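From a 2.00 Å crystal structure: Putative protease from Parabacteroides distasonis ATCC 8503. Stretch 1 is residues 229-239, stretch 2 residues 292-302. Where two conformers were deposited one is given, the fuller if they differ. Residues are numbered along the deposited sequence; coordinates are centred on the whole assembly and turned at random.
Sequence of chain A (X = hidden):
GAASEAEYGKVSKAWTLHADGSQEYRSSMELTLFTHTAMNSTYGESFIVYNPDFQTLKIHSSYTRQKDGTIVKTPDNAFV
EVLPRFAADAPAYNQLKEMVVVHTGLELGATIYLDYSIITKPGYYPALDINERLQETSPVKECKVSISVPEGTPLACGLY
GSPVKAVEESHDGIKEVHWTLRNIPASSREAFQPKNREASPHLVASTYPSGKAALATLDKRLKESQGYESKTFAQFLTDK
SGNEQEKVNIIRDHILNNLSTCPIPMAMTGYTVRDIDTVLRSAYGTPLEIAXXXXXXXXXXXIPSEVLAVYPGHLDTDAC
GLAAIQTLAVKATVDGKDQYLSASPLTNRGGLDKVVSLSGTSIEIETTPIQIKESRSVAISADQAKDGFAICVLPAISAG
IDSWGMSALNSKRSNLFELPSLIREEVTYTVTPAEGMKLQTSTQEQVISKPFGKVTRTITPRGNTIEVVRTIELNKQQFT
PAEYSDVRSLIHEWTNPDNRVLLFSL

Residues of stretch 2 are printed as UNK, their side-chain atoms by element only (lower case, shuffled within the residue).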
ATOM      1  N   GLU A 229     -20.152  -7.453  24.432  1.00 25.84           N
ATOM      2  CA  GLU A 229     -19.077  -7.078  25.320  1.00 25.56           C
ATOM      3  C   GLU A 229     -18.335  -5.819  24.851  1.00 23.93           C
ATOM      4  O   GLU A 229     -18.009  -4.947  25.660  1.00 23.29           O
ATOM      5  CB  GLU A 229     -18.091  -8.222  25.508  1.00 25.81           C
ATOM      6  CG  GLU A 229     -16.758  -7.768  26.222  1.00 30.57           C
ATOM      7  CD  GLU A 229     -15.821  -8.939  26.632  1.00 37.22           C
ATOM      8  OE1 GLU A 229     -16.319 -10.098  26.679  1.00 40.77           O
ATOM      9  OE2 GLU A 229     -14.599  -8.690  26.893  1.00 37.00           O
ATOM     10  N   SER A 230     -18.070  -5.739  23.552  1.00 22.31           N
ATOM     11  CA  SER A 230     -17.340  -4.630  22.984  1.00 21.04           C
ATOM     12  C   SER A 230     -18.113  -3.325  23.209  1.00 20.77           C
ATOM     13  O   SER A 230     -17.538  -2.306  23.589  1.00 19.34           O
ATOM     14  CB  SER A 230     -17.056  -4.892  21.508  1.00 20.75           C
ATOM     15  OG  SER A 230     -16.217  -6.054  21.323  1.00 20.58           O
ATOM     16  N   LYS A 231     -19.426  -3.364  22.990  1.00 21.25           N
ATOM     17  CA  LYS A 231     -20.259  -2.201  23.231  1.00 21.17           C
ATOM     18  C   LYS A 231     -20.300  -1.831  24.720  1.00 20.90           C
ATOM     19  O   LYS A 231     -20.206  -0.677  25.072  1.00 20.74           O
ATOM     20  CB  LYS A 231     -21.676  -2.442  22.737  1.00 21.67           C
ATOM     21  CG  LYS A 231     -21.786  -2.550  21.199  1.00 23.88           C
ATOM     22  CD  LYS A 231     -23.116  -3.169  20.798  1.00 27.62           C
ATOM     23  CE  LYS A 231     -23.254  -3.248  19.286  1.00 30.70           C
ATOM     24  NZ  LYS A 231     -24.509  -3.962  18.882  1.00 35.15           N
ATOM     25  N   THR A 232     -20.475  -2.820  25.580  1.00 21.50           N
ATOM     26  CA  THR A 232     -20.596  -2.571  27.021  1.00 20.86           C
ATOM     27  C   THR A 232     -19.285  -2.030  27.512  1.00 20.59           C
ATOM     28  O   THR A 232     -19.269  -1.021  28.212  1.00 21.19           O
ATOM     29  CB  THR A 232     -21.026  -3.823  27.797  1.00 21.57           C
ATOM     30  OG1 THR A 232     -22.292  -4.268  27.294  1.00 21.32           O
ATOM     31  CG2 THR A 232     -21.147  -3.527  29.320  1.00 20.58           C
ATOM     32  N   PHE A 233     -18.187  -2.659  27.100  1.00 20.54           N
ATOM     33  CA  PHE A 233     -16.834  -2.195  27.479  1.00 20.18           C
ATOM     34  C   PHE A 233     -16.569  -0.754  27.045  1.00 20.56           C
ATOM     35  O   PHE A 233     -15.977   0.025  27.804  1.00 20.35           O
ATOM     36  CB  PHE A 233     -15.794  -3.130  26.878  1.00 19.55           C
ATOM     37  CG  PHE A 233     -14.387  -2.981  27.413  1.00 19.89           C
ATOM     38  CD1 PHE A 233     -14.100  -2.449  28.672  1.00 18.95           C
ATOM     39  CD2 PHE A 233     -13.337  -3.447  26.655  1.00 20.78           C
ATOM     40  CE1 PHE A 233     -12.784  -2.373  29.119  1.00 20.21           C
ATOM     41  CE2 PHE A 233     -12.020  -3.366  27.104  1.00 23.47           C
ATOM     42  CZ  PHE A 233     -11.747  -2.839  28.352  1.00 20.51           C
ATOM     43  N   ALA A 234     -17.000  -0.408  25.830  1.00 21.12           N
ATOM     44  CA  ALA A 234     -16.830   0.950  25.277  1.00 21.64           C
ATOM     45  C   ALA A 234     -17.522   1.969  26.174  1.00 21.94           C
ATOM     46  O   ALA A 234     -16.956   3.012  26.496  1.00 21.16           O
ATOM     47  CB  ALA A 234     -17.400   1.028  23.816  1.00 21.05           C
ATOM     48  N   GLN A 235     -18.734   1.625  26.597  1.00 22.29           N
ATOM     49  CA  GLN A 235     -19.495   2.473  27.505  1.00 24.04           C
ATOM     50  C   GLN A 235     -18.842   2.603  28.888  1.00 22.55           C
ATOM     51  O   GLN A 235     -18.656   3.712  29.374  1.00 22.47           O
ATOM     52  CB  GLN A 235     -20.933   1.963  27.633  1.00 24.88           C
ATOM     53  CG  GLN A 235     -21.661   2.019  26.296  1.00 28.99           C
ATOM     54  CD  GLN A 235     -23.006   1.345  26.340  1.00 34.82           C
ATOM     55  OE1 GLN A 235     -23.309   0.569  27.258  1.00 39.30           O
ATOM     56  NE2 GLN A 235     -23.830   1.632  25.345  1.00 38.20           N
ATOM     57  N   PHE A 236     -18.443   1.489  29.483  1.00 21.80           N
ATOM     58  CA  PHE A 236     -17.712   1.543  30.742  1.00 21.95           C
ATOM     59  C   PHE A 236     -16.461   2.394  30.632  1.00 21.26           C
ATOM     60  O   PHE A 236     -16.153   3.153  31.539  1.00 19.79           O
ATOM     61  CB  PHE A 236     -17.313   0.144  31.230  1.00 22.43           C
ATOM     62  CG  PHE A 236     -18.466  -0.724  31.633  1.00 23.13           C
ATOM     63  CD1 PHE A 236     -19.709  -0.198  31.915  1.00 26.61           C
ATOM     64  CD2 PHE A 236     -18.285  -2.083  31.775  1.00 25.66           C
ATOM     65  CE1 PHE A 236     -20.763  -1.037  32.314  1.00 27.50           C
ATOM     66  CE2 PHE A 236     -19.320  -2.911  32.183  1.00 25.71           C
ATOM     67  CZ  PHE A 236     -20.546  -2.393  32.451  1.00 24.91           C
ATOM     68  N   LEU A 237     -15.736   2.265  29.524  1.00 21.07           N
ATOM     69  CA  LEU A 237     -14.468   2.957  29.355  1.00 21.19           C
ATOM     70  C   LEU A 237     -14.635   4.460  29.243  1.00 22.19           C
ATOM     71  O   LEU A 237     -13.707   5.195  29.551  1.00 21.86           O
ATOM     72  CB  LEU A 237     -13.734   2.481  28.095  1.00 21.27           C
ATOM     73  CG  LEU A 237     -12.946   1.200  28.231  1.00 20.86           C
ATOM     74  CD1 LEU A 237     -12.627   0.632  26.842  1.00 21.31           C
ATOM     75  CD2 LEU A 237     -11.690   1.411  29.101  1.00 20.26           C
ATOM     76  N   THR A 238     -15.791   4.911  28.772  1.00 23.53           N
ATOM     77  CA  THR A 238     -15.974   6.313  28.444  1.00 25.45           C
ATOM     78  C   THR A 238     -17.059   6.979  29.296  1.00 28.83           C
ATOM     79  O   THR A 238     -17.418   8.116  29.035  1.00 28.65           O
ATOM     80  CB  THR A 238     -16.334   6.485  26.948  1.00 24.72           C
ATOM     81  OG1 THR A 238     -17.530   5.766  26.659  1.00 23.72           O
ATOM     82  CG2 THR A 238     -15.230   5.969  26.058  1.00 22.56           C
ATOM     83  N   ASP A 239     -17.577   6.263  30.293  1.00 32.21           N
ATOM     84  CA  ASP A 239     -18.657   6.815  31.110  0.50 34.01           C
ATOM     85  C   ASP A 239     -18.241   8.057  31.918  1.00 35.23           C
ATOM     86  O   ASP A 239     -19.049   8.956  32.073  1.00 36.45           O
ATOM     87  CB  ASP A 239     -19.323   5.746  31.993  0.50 34.01           C
ATOM     88  CG  ASP A 239     -18.431   5.252  33.120  0.50 35.22           C
ATOM     89  OD1 ASP A 239     -17.516   5.982  33.555  0.50 37.28           O
ATOM     90  OD2 ASP A 239     -18.672   4.123  33.597  0.50 35.50           O
ATOM     91  N   UNK A 292     -13.821  -2.609  12.344  1.00 17.11           N
ATOM     92  CA  UNK A 292     -15.194  -2.855  12.829  1.00 16.59           C
ATOM     93  C   UNK A 292     -15.264  -2.786  14.331  1.00 16.79           C
ATOM     94  O   UNK A 292     -16.232  -2.267  14.872  1.00 17.46           O
ATOM     95  n   UNK A 292     -19.486  -3.704  12.715  1.00 18.01           N
ATOM     96  o   UNK A 292     -17.934  -2.586  11.537  1.00 20.10           O
ATOM     97  c   UNK A 292     -17.193  -4.497  12.772  1.00 17.82           C
ATOM     98  c   UNK A 292     -15.751  -4.196  12.334  1.00 17.01           C
ATOM     99  c   UNK A 292     -18.235  -3.502  12.290  1.00 19.10           C
ATOM    100  N   UNK A 293     -14.232  -3.284  15.012  1.00 16.89           N
ATOM    101  CA  UNK A 293     -14.183  -3.192  16.476  1.00 16.35           C
ATOM    102  C   UNK A 293     -14.226  -1.721  16.957  1.00 16.13           C
ATOM    103  O   UNK A 293     -15.006  -1.329  17.849  1.00 15.85           O
ATOM    104  c   UNK A 293     -12.755  -3.812  18.519  1.00 16.61           C
ATOM    105  c   UNK A 293     -11.451  -4.508  19.023  1.00 16.30           C
ATOM    106  c   UNK A 293     -12.923  -3.892  16.999  1.00 16.70           C
ATOM    107  c   UNK A 293     -14.017  -4.396  19.208  1.00 14.47           C
ATOM    108  N   UNK A 294     -13.392  -0.903  16.344  1.00 16.09           N
ATOM    109  CA  UNK A 294     -13.329   0.517  16.658  1.00 16.34           C
ATOM    110  C   UNK A 294     -14.694   1.179  16.358  1.00 16.81           C
ATOM    111  O   UNK A 294     -15.240   1.902  17.169  1.00 16.21           O
ATOM    112  c   UNK A 294     -11.881   2.613  15.851  1.00 18.48           C
ATOM    113  c   UNK A 294     -12.203   1.123  15.812  1.00 16.46           C
ATOM    114  c   UNK A 294     -10.770   2.926  14.816  1.00 18.79           C
ATOM    115  c   UNK A 294     -11.516   3.083  17.275  1.00 17.41           C
ATOM    116  N   UNK A 295     -15.241   0.911  15.172  1.00 17.75           N
ATOM    117  CA  UNK A 295     -16.569   1.413  14.809  1.00 18.32           C
ATOM    118  C   UNK A 295     -17.665   1.015  15.826  1.00 18.33           C
ATOM    119  O   UNK A 295     -18.448   1.871  16.275  1.00 19.44           O
ATOM    120  n   UNK A 295     -19.088   0.477  12.489  1.00 19.56           N
ATOM    121  c   UNK A 295     -18.242   1.403  12.903  1.00 19.18           C
ATOM    122  c   UNK A 295     -16.910   0.901  13.399  1.00 19.23           C
ATOM    123  o   UNK A 295     -18.516   2.601  12.918  1.00 21.17           O
ATOM    124  N   UNK A 296     -17.708  -0.255  16.202  1.00 17.38           N
ATOM    125  CA  UNK A 296     -18.703  -0.739  17.175  1.00 18.28           C
ATOM    126  C   UNK A 296     -18.530  -0.022  18.522  1.00 18.02           C
ATOM    127  O   UNK A 296     -19.491   0.427  19.133  1.00 17.33           O
ATOM    128  c   UNK A 296     -18.578  -2.249  17.389  1.00 18.59           C
ATOM    129  c   UNK A 296     -19.331  -2.699  18.654  1.00 17.83           C
ATOM    130  c   UNK A 296     -19.068  -3.009  16.122  1.00 19.67           C
ATOM    131  N   UNK A 297     -17.290   0.126  18.952  1.00 18.41           N
ATOM    132  CA  UNK A 297     -17.025   0.715  20.265  1.00 18.53           C
ATOM    133  C   UNK A 297     -17.300   2.215  20.242  1.00 19.16           C
ATOM    134  O   UNK A 297     -17.948   2.747  21.157  1.00 19.41           O
ATOM    135 se   UNK A 297     -13.632  -1.487  21.749  0.75 16.20          SE
ATOM    136  c   UNK A 297     -14.042  -0.906  23.580  1.00 16.86           C
ATOM    137  c   UNK A 297     -15.403  -1.041  20.995  1.00 18.64           C
ATOM    138  c   UNK A 297     -15.598   0.407  20.694  1.00 18.03           C
ATOM    139  N   UNK A 298     -16.820   2.914  19.211  1.00 18.94           N
ATOM    140  CA  UNK A 298     -17.147   4.351  19.081  1.00 19.77           C
ATOM    141  C   UNK A 298     -18.655   4.602  19.099  1.00 19.98           C
ATOM    142  O   UNK A 298     -19.141   5.422  19.878  1.00 19.97           O
ATOM    143  c   UNK A 298     -14.522   5.404  16.399  1.00 19.56           C
ATOM    144  c   UNK A 298     -14.503   6.016  18.863  1.00 20.89           C
ATOM    145  c   UNK A 298     -16.540   4.965  17.828  1.00 19.93           C
ATOM    146  c   UNK A 298     -15.012   5.032  17.815  1.00 21.22           C
ATOM    147  N   UNK A 299     -19.405   3.878  18.268  1.00 20.68           N
ATOM    148  CA  UNK A 299     -20.862   4.039  18.262  1.00 21.65           C
ATOM    149  C   UNK A 299     -21.490   3.745  19.615  1.00 22.13           C
ATOM    150  O   UNK A 299     -22.385   4.476  20.043  1.00 22.83           O
ATOM    151  n   UNK A 299     -20.605   3.260  14.923  1.00 19.09           N
ATOM    152  o   UNK A 299     -21.970   4.904  15.570  1.00 19.91           O
ATOM    153  c   UNK A 299     -21.512   3.206  17.177  1.00 21.22           C
ATOM    154  c   UNK A 299     -21.388   3.861  15.808  1.00 22.34           C
ATOM    155  N   UNK A 300     -21.011   2.704  20.292  1.00 21.97           N
ATOM    156  CA  UNK A 300     -21.580   2.329  21.584  1.00 22.29           C
ATOM    157  C   UNK A 300     -21.314   3.430  22.589  1.00 22.75           C
ATOM    158  O   UNK A 300     -22.101   3.618  23.516  1.00 24.32           O
ATOM    159  c   UNK A 300     -21.022   0.971  22.064  1.00 21.09           C
ATOM    160  N   UNK A 301     -20.211   4.158  22.399  1.00 23.06           N
ATOM    161  CA  UNK A 301     -19.829   5.263  23.255  1.00 23.00           C
ATOM    162  C   UNK A 301     -20.499   6.600  22.937  1.00 23.96           C
ATOM    163  O   UNK A 301     -20.192   7.590  23.592  1.00 25.13           O
ATOM    164  c   UNK A 301     -18.308   5.437  23.239  1.00 21.91           C
ATOM    165  N   UNK A 302     -21.416   6.642  21.970  1.00 24.16           N
ATOM    166  CA  UNK A 302     -22.115   7.872  21.624  1.00 23.52           C
ATOM    167  C   UNK A 302     -21.413   8.701  20.561  1.00 23.82           C
ATOM    168  O   UNK A 302     -21.711   9.881  20.424  1.00 23.69           O
TER

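Position 292 carries three side-chain carbons in a row, the third bearing one oxygen and one nitrogen, which makes a primary amide on a two-carbon stem. None of these atoms reaches stretch 1. The residue is Gln292; its side chain lies beyond stretch 1, so this contact does not account for the choice of an amide.

At position 293 four carbons fork at the second. CA-to-CB points sideways, but the end of the chain comes nearer, and a terminal carbon lies 3.5 Å from OG of Ser230. The fork is the signature of leucine: this is Leu293, and that carbon is its CD1. The serine hydroxyl is satisfied by a hydrogen bond elsewhere in the structure, so the apolar methyl beside it leaves no polar group unpaired.

Position 294 shows the same four carbons and the same fork, but nothing of stretch 1 is within reach. Leu294 is buried, as suits its wholly apolar side chain.

Position 295 has two carbons, the second carrying one oxygen and one nitrogen, all out of reach of the other helix. This short amide is Asn295, and here too the contact does not explain the residue type.

At position 296 one carbon carries two others, a branch at CB itself; it points toward stretch 1, and an outer carbon lies 3.5 Å from CG of Lys231. This is Val296, and that carbon is its CG1. A compact apolar group here meets the aliphatic stem of the lysine, whose NZ is hydrogen-bonded elsewhere.

Position 297 is unbranched: two carbons, a selenium, then one carbon. The chain sits as a knob among Ser230, Phe233, Ala234 and Leu237. Its last carbon lies 3.9 Å from CD1 of Leu237 and 4.1 Å from CD2 of Phe233, while its CB is 3.7 Å from CB of Ala234. Only selenomethionine fits, written here as Met297. A long, linear, apolar chain can thread along this hollow.

Position 298 is again four carbons forked at the second, but CA-to-CB points away from stretch 1. It is Leu298, an apolar side chain suited to a buried side turned from the contact.

Position 299 has two carbons with one oxygen and one nitrogen on the second. Its CA-to-CB bond points sideways, and the side chain makes no contact with stretch 1. This is Asn299; its ND2 donates to O of Asn295 at 2.9 Å, one turn back.

Position 300 has one side-chain carbon, pointing toward stretch 1. This CB lies 3.5 Å from CA of Lys231 and 4.0 Å from CB of Ala234. It is Ala300, and so small a group suits so close a backbone.

Position 301 has one carbon, its CB, 3.5 Å from OG1 of Thr238; it is Ala301. A methyl fits beside this hydroxyl without asking for its hydrogen bond, since OG1 of Thr238 already donates to O of Ala234 at 2.8 Å.

Position 302 has no side-chain atoms. Gly302 has positive phi in a Schellman motif, where a CB would jam against the preceding carbonyl oxygen.

The helices approach to 7.9 Å and cross at -53°. Alanines make this closeness possible: CB of Ala234 is 3.2 Å from O of Met297. The selenomethionine knob fills one hollow, and a single hydrogen bond joins the stretches, with NE2 of Gln235 donating to O of Ala300 at 3.2 Å near the helix end.

Stretch 2 (292-302) QLLNVMLNAAG
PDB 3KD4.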